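Local coordinates for sister chromatid cohesion protein (Chaetomium thermophilum, PDB 5T8V) that probably acts as a cohesin loader that associates with chromatin, the chain here being the HEAT-repeat C-terminal fragment of that larger protein, at residues Q115-E118 and L119-N122; N403-D406 and L407-D411; G1292-H1295 and S1296-A1300; M621-Q625 and P626-S630. All blocks are in the same frame, centred on the assembly; numbering follows the deposited sequence.

In the fold
All four contacts are local, and they follow one another along an elongated, largely helical chain without nesting or crossing. Interaction 1 (115-122) comes first, at the junction between helices 112-117 and 120-136. Interaction 2 (403-411) is a stretch inside helix 402-414, its centre about 44 Å from that of interaction 1. Interaction 4 (621-630) comes next; it closes the loop between helices 610-619 and 628-642, and its centre lies about 8 Å from the middle of the chain. Interaction 3 (1292-1300), near the start of helix 1291-1319, is last, its centre about 92 Å from that of interaction 1. Both interactions 2 and 4 touch helix 446-474, the former at M451 and L455, the latter at I446, N450 and L453.

Interaction 1: residues Q115-E118 and L119-N122; sequences QWLE and LLPN
L119 folds back against W116 across the junction of helices 112-117 and 120-136. From its CB outward, the leucine first skirts the backbone: CB lies 3.5 Å from W116 O and CG 3.6 Å from the same oxygen. The branch then reaches the indole, where L119 CD1 stops 4.0 Å from W116 CD1, with the two side chains at about a right angle. L119 N donates to W116 O at 3.1 Å (N-H...O 159°), an i to i+3 bond as in a tight turn; the donor stands well above the carbonyl plane rather than in it. W116 has CG anti to its own nitrogen (chi1 180°), which sends the indole across the chain to L120, whose CD2 lies over one ring face, 4.3 Å from its plane and offset toward the rim. The other methyl of L120, CD1, meets CD2 of L117 at 3.7 Å, the two leucines lying side by side and pointing the same way. Both L120 and W116 also rest on L196 of helix 190-213, and the indole NE1 is bonded to F102 O. P121 has no backbone N-H to offer L117 O; its CD packs 3.4 Å from E118 O instead. The junction is therefore held by a single backbone hydrogen bond across the two segments together with leucine-on-indole and leucine-on-leucine packing, while the one polar atom of the indole is satisfied by F102.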
# COMPACT_ATOMS: atom_id res chain seq x y z
N GLN A 115 19.48 9.69 65.34
CA GLN A 115 20.89 9.35 65.51
C GLN A 115 21.69 9.63 64.25
O GLN A 115 22.88 9.93 64.32
CB GLN A 115 21.02 7.88 65.92
CG GLN A 115 22.44 7.34 65.92
CD GLN A 115 22.52 5.94 66.51
OE1 GLN A 115 21.94 5.66 67.56
NE2 GLN A 115 23.24 5.06 65.82
N TRP A 116 21.04 9.53 63.08
CA TRP A 116 21.72 9.84 61.83
C TRP A 116 21.96 11.34 61.68
O TRP A 116 23.01 11.76 61.17
CB TRP A 116 20.89 9.31 60.66
CG TRP A 116 21.48 9.58 59.30
CD1 TRP A 116 22.54 8.93 58.74
CD2 TRP A 116 21.04 10.54 58.34
NE1 TRP A 116 22.79 9.44 57.49
CE2 TRP A 116 21.88 10.43 57.22
CE3 TRP A 116 20.01 11.49 58.32
CZ2 TRP A 116 21.73 11.23 56.09
CZ3 TRP A 116 19.86 12.28 57.20
CH2 TRP A 116 20.71 12.15 56.10
N LEU A 117 21.01 12.16 62.14
CA LEU A 117 21.11 13.61 61.99
C LEU A 117 22.25 14.21 62.79
O LEU A 117 22.63 15.36 62.54
CB LEU A 117 19.79 14.26 62.42
CG LEU A 117 18.66 14.20 61.39
CD1 LEU A 117 17.31 14.26 62.06
CD2 LEU A 117 18.81 15.35 60.40
N GLU A 118 22.81 13.47 63.75
CA GLU A 118 23.92 13.99 64.54
C GLU A 118 25.25 13.91 63.79
O GLU A 118 26.21 14.56 64.21
CB GLU A 118 24.02 13.22 65.86
CG GLU A 118 22.73 13.27 66.67
CD GLU A 118 22.89 12.70 68.06
OE1 GLU A 118 21.86 12.44 68.72
OE2 GLU A 118 24.04 12.51 68.50
N LEU A 119 25.32 13.15 62.70
CA LEU A 119 26.53 13.07 61.89
C LEU A 119 26.69 14.27 60.97
O LEU A 119 27.80 14.52 60.50
CB LEU A 119 26.51 11.80 61.05
CG LEU A 119 26.27 10.47 61.78
CD1 LEU A 119 25.94 9.37 60.78
CD2 LEU A 119 27.49 10.10 62.61
N LEU A 120 25.61 15.00 60.70
CA LEU A 120 25.65 16.01 59.65
C LEU A 120 26.72 17.08 59.86
O LEU A 120 27.32 17.51 58.86
CB LEU A 120 24.27 16.66 59.50
CG LEU A 120 23.11 15.74 59.09
CD1 LEU A 120 21.89 16.59 58.77
CD2 LEU A 120 23.47 14.85 57.90
N PRO A 121 26.99 17.56 61.08
CA PRO A 121 28.07 18.54 61.24
C PRO A 121 29.41 18.05 60.72
O PRO A 121 30.03 18.69 59.86
CB PRO A 121 28.10 18.78 62.75
CG PRO A 121 26.70 18.52 63.18
CD PRO A 121 26.22 17.39 62.32
N ASN A 122 29.87 16.89 61.21
CA ASN A 122 31.14 16.35 60.77
C ASN A 122 31.09 15.93 59.30
O ASN A 122 32.04 16.17 58.55
CB ASN A 122 31.55 15.17 61.65
CG ASN A 122 31.91 15.58 63.06
OD1 ASN A 122 32.17 16.76 63.32
ND2 ASN A 122 31.93 14.62 63.97

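Interaction 2: residues N403-D406 and L407-D411; sequences NLLD and LFVED
L405 overlaps V409 one turn further along helix 402-414: its CD1 meets V409 CG2 at 3.7 Å, and the two side chains lie alongside, pointing the same way. With chi1 at 166°, CG of L405 is turned beside its carbonyl carbon, and the tip comes nearer the valine although its CB starts off away from it. L405 also lies against M451 and L455 of helix 446-474 and I386 and A390 of helix 357-391, so it is buried between those two helices, with V409, also buried, beside it. On another side of the helix, L407 CD1 approaches the amide oxygen OD1 of N403 at 3.8 Å, a carbon-to-oxygen contact between crossing side chains. F408 directs its ring toward V306, S307 and I310 of helix 305-315; within the contact, L404 O lies oblique to the ring and L405 N is at its edge. Four i to i+4 backbone bonds link the two segments. F408 N to L404 O is 2.9 Å and nearly straight (171°), and V409 N to L405 O has the same length and lines up closely with the carbonyl. D406 pairs with R402, and its OD2 remains 6.2 Å from E410 OE1. The helix thus presents L404, L405 and F408 to neighbouring parts of the fold, while any repulsion between the carboxylates of D406 and E410 is probably small, since D406 has its salt bridge to R402 and E410 a long, weak ion pair with R293.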
# COMPACT_ATOMS: atom_id res chain seq x y z
N ASN A 403 14.15 -2.25 20.89
CA ASN A 403 13.29 -1.25 21.51
C ASN A 403 14.09 -0.04 21.99
O ASN A 403 13.59 1.08 21.96
CB ASN A 403 12.52 -1.86 22.68
CG ASN A 403 11.49 -0.91 23.25
OD1 ASN A 403 11.70 -0.32 24.31
ND2 ASN A 403 10.37 -0.76 22.56
N LEU A 404 15.33 -0.26 22.43
CA LEU A 404 16.17 0.86 22.84
C LEU A 404 16.61 1.68 21.63
O LEU A 404 16.68 2.91 21.70
CB LEU A 404 17.38 0.36 23.62
CG LEU A 404 17.02 -0.31 24.94
CD1 LEU A 404 17.02 -1.82 24.81
CD2 LEU A 404 17.97 0.14 26.04
N LEU A 405 16.92 1.01 20.51
CA LEU A 405 17.14 1.73 19.27
C LEU A 405 15.93 2.58 18.91
O LEU A 405 16.06 3.76 18.55
CB LEU A 405 17.46 0.74 18.15
CG LEU A 405 17.40 1.24 16.70
CD1 LEU A 405 18.25 2.48 16.51
CD2 LEU A 405 17.85 0.15 15.75
N ASP A 406 14.73 2.00 19.01
CA ASP A 406 13.52 2.76 18.72
C ASP A 406 13.40 3.97 19.63
O ASP A 406 13.06 5.07 19.17
CB ASP A 406 12.28 1.86 18.88
CG ASP A 406 12.14 0.87 17.74
OD1 ASP A 406 12.67 1.13 16.64
OD2 ASP A 406 11.48 -0.18 17.95
N LEU A 407 13.70 3.81 20.93
CA LEU A 407 13.60 4.92 21.86
C LEU A 407 14.60 6.02 21.52
O LEU A 407 14.27 7.21 21.52
CB LEU A 407 13.81 4.42 23.29
CG LEU A 407 12.55 3.94 24.02
CD1 LEU A 407 12.92 3.16 25.27
CD2 LEU A 407 11.66 5.12 24.37
N PHE A 408 15.85 5.63 21.24
CA PHE A 408 16.85 6.61 20.84
C PHE A 408 16.39 7.37 19.60
O PHE A 408 16.47 8.60 19.56
CB PHE A 408 18.19 5.92 20.57
CG PHE A 408 18.99 5.65 21.81
CD1 PHE A 408 19.44 6.70 22.60
CD2 PHE A 408 19.30 4.35 22.19
CE1 PHE A 408 20.19 6.46 23.73
CE2 PHE A 408 20.04 4.11 23.33
CZ PHE A 408 20.49 5.16 24.10
N VAL A 409 15.90 6.65 18.59
CA VAL A 409 15.45 7.32 17.38
C VAL A 409 14.33 8.29 17.70
O VAL A 409 14.32 9.43 17.21
CB VAL A 409 15.02 6.28 16.33
CG1 VAL A 409 14.37 6.96 15.12
CG2 VAL A 409 16.22 5.46 15.88
N GLU A 410 13.37 7.88 18.53
CA GLU A 410 12.27 8.77 18.88
C GLU A 410 12.77 10.05 19.54
O GLU A 410 12.35 11.15 19.18
CB GLU A 410 11.28 8.04 19.80
CG GLU A 410 10.43 7.00 19.08
CD GLU A 410 9.50 6.26 20.02
OE1 GLU A 410 9.91 5.21 20.56
OE2 GLU A 410 8.37 6.73 20.23
N ASP A 411 13.70 9.92 20.49
CA ASP A 411 14.22 11.11 21.16
C ASP A 411 14.99 12.00 20.19
O ASP A 411 14.86 13.23 20.23
CB ASP A 411 15.10 10.70 22.34
CG ASP A 411 14.29 10.21 23.52
OD1 ASP A 411 13.14 9.78 23.32
OD2 ASP A 411 14.80 10.27 24.66

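Interaction 3: residues G1292-H1295 and S1296-A1300; sequences GEIH and SLVAA
I1294 and V1298 face each other one turn apart in helix 1291-1319, part of an alpha-helical HEAT-repeat protein. Their side chains lie at a slant, CG1 of I1294 coming to 4.2 Å from CG1 of V1298, and both residues lean on L1384 of helix 1364-1387. The second methyl of V1298, CG2, lies against the carbonyl oxygens of I1294 and H1295 and is placed obliquely to the H1295 ring, a loose contact. E1293 and L1297 form a different side, set against helix 1243-1254: the carboxylate of E1293 makes a salt bridge with R1245, and L1297 packs on V1253. Ordinary i to i+4 bonds hold the turn, among them V1298 N to I1294 O at 2.9 Å, almost straight at 177°. S1296 adds a side-chain bond to this ladder. Its OG lies anti to its own carbonyl carbon (chi1 -59°), which bends the hydroxyl back along the helix to the preceding turn. There G1292 O receives two bonds, from S1296 N at 2.9 Å and from S1296 OG at 3.0 Å, arriving from opposite faces of the carbonyl plane.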
# COMPACT_ATOMS: atom_id res chain seq x y z
N GLY A 1292 1.59 -36.33 -4.06
CA GLY A 1292 1.32 -37.70 -4.45
C GLY A 1292 0.89 -37.81 -5.91
O GLY A 1292 1.26 -38.77 -6.60
N GLU A 1293 0.11 -36.84 -6.39
CA GLU A 1293 -0.27 -36.83 -7.80
C GLU A 1293 0.95 -36.71 -8.69
O GLU A 1293 1.15 -37.52 -9.61
CB GLU A 1293 -1.24 -35.67 -8.07
CG GLU A 1293 -2.66 -35.91 -7.59
CD GLU A 1293 -3.56 -34.72 -7.83
OE1 GLU A 1293 -3.11 -33.76 -8.50
OE2 GLU A 1293 -4.72 -34.74 -7.36
N ILE A 1294 1.79 -35.71 -8.45
CA ILE A 1294 2.98 -35.51 -9.28
C ILE A 1294 3.98 -36.63 -9.07
O ILE A 1294 4.71 -37.00 -10.00
CB ILE A 1294 3.61 -34.13 -8.99
CG1 ILE A 1294 4.89 -33.95 -9.82
CG2 ILE A 1294 3.91 -33.97 -7.51
CD1 ILE A 1294 5.45 -32.54 -9.77
N HIS A 1295 4.06 -37.19 -7.86
CA HIS A 1295 4.99 -38.30 -7.62
C HIS A 1295 4.57 -39.53 -8.41
O HIS A 1295 5.40 -40.19 -9.04
CB HIS A 1295 5.06 -38.61 -6.13
CG HIS A 1295 6.01 -39.72 -5.79
ND1 HIS A 1295 7.36 -39.66 -6.07
CD2 HIS A 1295 5.80 -40.92 -5.21
CE1 HIS A 1295 7.94 -40.78 -5.67
NE2 HIS A 1295 7.01 -41.56 -5.14
N SER A 1296 3.27 -39.86 -8.38
CA SER A 1296 2.78 -40.97 -9.19
C SER A 1296 2.90 -40.67 -10.67
O SER A 1296 3.09 -41.58 -11.48
CB SER A 1296 1.33 -41.28 -8.83
OG SER A 1296 1.21 -41.61 -7.45
N LEU A 1297 2.81 -39.39 -11.05
CA LEU A 1297 2.96 -39.00 -12.45
C LEU A 1297 4.38 -39.27 -12.93
O LEU A 1297 4.59 -39.98 -13.92
CB LEU A 1297 2.59 -37.53 -12.62
CG LEU A 1297 2.88 -36.91 -13.99
CD1 LEU A 1297 2.17 -37.67 -15.10
CD2 LEU A 1297 2.47 -35.44 -14.01
N VAL A 1298 5.38 -38.70 -12.24
CA VAL A 1298 6.77 -38.93 -12.63
C VAL A 1298 7.12 -40.40 -12.48
O VAL A 1298 8.01 -40.91 -13.18
CB VAL A 1298 7.72 -38.04 -11.81
CG1 VAL A 1298 7.35 -36.57 -11.99
CG2 VAL A 1298 7.70 -38.43 -10.34
N ALA A 1299 6.44 -41.11 -11.58
CA ALA A 1299 6.63 -42.56 -11.49
C ALA A 1299 6.16 -43.25 -12.76
O ALA A 1299 6.82 -44.16 -13.27
CB ALA A 1299 5.89 -43.10 -10.26
N ALA A 1300 5.01 -42.82 -13.29
CA ALA A 1300 4.50 -43.42 -14.52
C ALA A 1300 5.37 -43.04 -15.71
O ALA A 1300 5.55 -43.85 -16.63
CB ALA A 1300 3.06 -42.98 -14.75

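Interaction 4: residues M621-Q625 and P626-S630; sequences MASDQ and PTVRS
The guanidinium of R629 meets S623 at its edge: S623 O lies in the plane of the group and takes a weak hydrogen bond from R629 NH2, long at 3.4 Å but nearly straight (168°). Three other backbone oxygens, those of M621, D624 and Q625, stand oblique to the guanidinium, so the planar group lies among carbonyls of the loop. R629 reaches them by an arm that chi1, at 176°, swings away from the backbone N and that bends at chi3 (-61°). Along that arm R629 CB passes 3.6 Å from Q625 O, and R629 CG lies 3.5 Å from M621 O. D624 adds no salt bridge to R629, its OD1 remaining 6.2 Å from R629 NH2; its negative charge may add a weak, screened attraction at most. V628 occupies the inner side of the turn, with CG1 directed at the side chain of S623. The same methyl lies 3.9 Å from Q625 CB, the side chains of V628 and Q625 passing at a slant. Q625 CB also comes 4.1 Å from T627 OG1. Beyond the loop, V628 packs on L453 and Q625 on I446 and N450 of helix 446-474, while M621 touches L675 and R629 touches V668, both of helix 666-682. The turn thus joins helix 610-619 to helix 628-642 and faces neighbouring helices on more than one side, an arrangement typical of the short connections between packed helices in a HEAT-repeat solenoid.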
# COMPACT_ATOMS: atom_id res chain seq x y z
N MET A 621 5.91 -0.63 -0.52
CA MET A 621 4.50 -0.98 -0.35
C MET A 621 4.21 -2.35 -0.96
O MET A 621 3.38 -3.10 -0.43
CB MET A 621 3.61 0.08 -0.99
CG MET A 621 3.61 1.41 -0.26
SD MET A 621 2.53 2.63 -1.02
CE MET A 621 3.26 2.80 -2.65
N ALA A 622 4.87 -2.68 -2.07
CA ALA A 622 4.77 -4.00 -2.68
C ALA A 622 5.74 -4.99 -2.07
O ALA A 622 6.34 -5.81 -2.77
CB ALA A 622 4.99 -3.89 -4.19
N SER A 623 5.94 -4.93 -0.75
CA SER A 623 6.90 -5.80 -0.08
C SER A 623 6.35 -7.22 0.04
O SER A 623 5.43 -7.60 -0.70
CB SER A 623 7.23 -5.26 1.31
OG SER A 623 8.20 -6.07 1.95
N ASP A 624 6.91 -8.01 0.95
CA ASP A 624 6.47 -9.38 1.18
C ASP A 624 5.94 -9.59 2.59
O ASP A 624 4.85 -10.16 2.76
CB ASP A 624 7.63 -10.35 0.91
CG ASP A 624 7.88 -10.57 -0.57
OD1 ASP A 624 7.26 -11.49 -1.15
OD2 ASP A 624 8.68 -9.81 -1.16
N GLN A 625 6.67 -9.14 3.61
CA GLN A 625 6.21 -9.33 4.97
C GLN A 625 4.90 -8.57 5.20
O GLN A 625 4.68 -7.51 4.61
CB GLN A 625 7.27 -8.85 5.97
CG GLN A 625 8.44 -9.80 6.13
CD GLN A 625 9.29 -9.90 4.88
OE1 GLN A 625 9.25 -9.02 4.02
NE2 GLN A 625 10.07 -10.97 4.78
N PRO A 626 4.02 -9.08 6.06
CA PRO A 626 2.78 -8.36 6.36
C PRO A 626 2.93 -7.25 7.39
O PRO A 626 1.94 -6.59 7.71
CB PRO A 626 1.86 -9.47 6.88
CG PRO A 626 2.79 -10.55 7.40
CD PRO A 626 4.19 -10.25 6.94
N THR A 627 4.14 -7.04 7.90
CA THR A 627 4.41 -6.00 8.89
C THR A 627 5.21 -4.84 8.34
O THR A 627 4.98 -3.69 8.73
CB THR A 627 5.17 -6.60 10.09
OG1 THR A 627 6.36 -7.25 9.63
CG2 THR A 627 4.29 -7.60 10.83
N VAL A 628 6.15 -5.10 7.43
CA VAL A 628 6.87 -4.00 6.78
C VAL A 628 5.95 -3.26 5.82
O VAL A 628 6.12 -2.06 5.59
CB VAL A 628 8.13 -4.54 6.07
CG1 VAL A 628 7.78 -5.17 4.72
CG2 VAL A 628 9.16 -3.43 5.90
N ARG A 629 4.96 -3.96 5.26
CA ARG A 629 4.02 -3.34 4.34
C ARG A 629 3.09 -2.37 5.08
O ARG A 629 2.98 -1.20 4.72
CB ARG A 629 3.21 -4.42 3.62
CG ARG A 629 2.12 -3.90 2.70
CD ARG A 629 1.24 -5.03 2.20
NE ARG A 629 1.99 -6.02 1.45
CZ ARG A 629 1.53 -7.22 1.10
NH1 ARG A 629 0.30 -7.58 1.44
NH2 ARG A 629 2.29 -8.05 0.42
N SER A 630 2.41 -2.87 6.12
CA SER A 630 1.50 -2.01 6.88
C SER A 630 2.26 -0.85 7.52
O SER A 630 1.75 0.28 7.56
CB SER A 630 0.78 -2.83 7.95
OG SER A 630 1.69 -3.33 8.90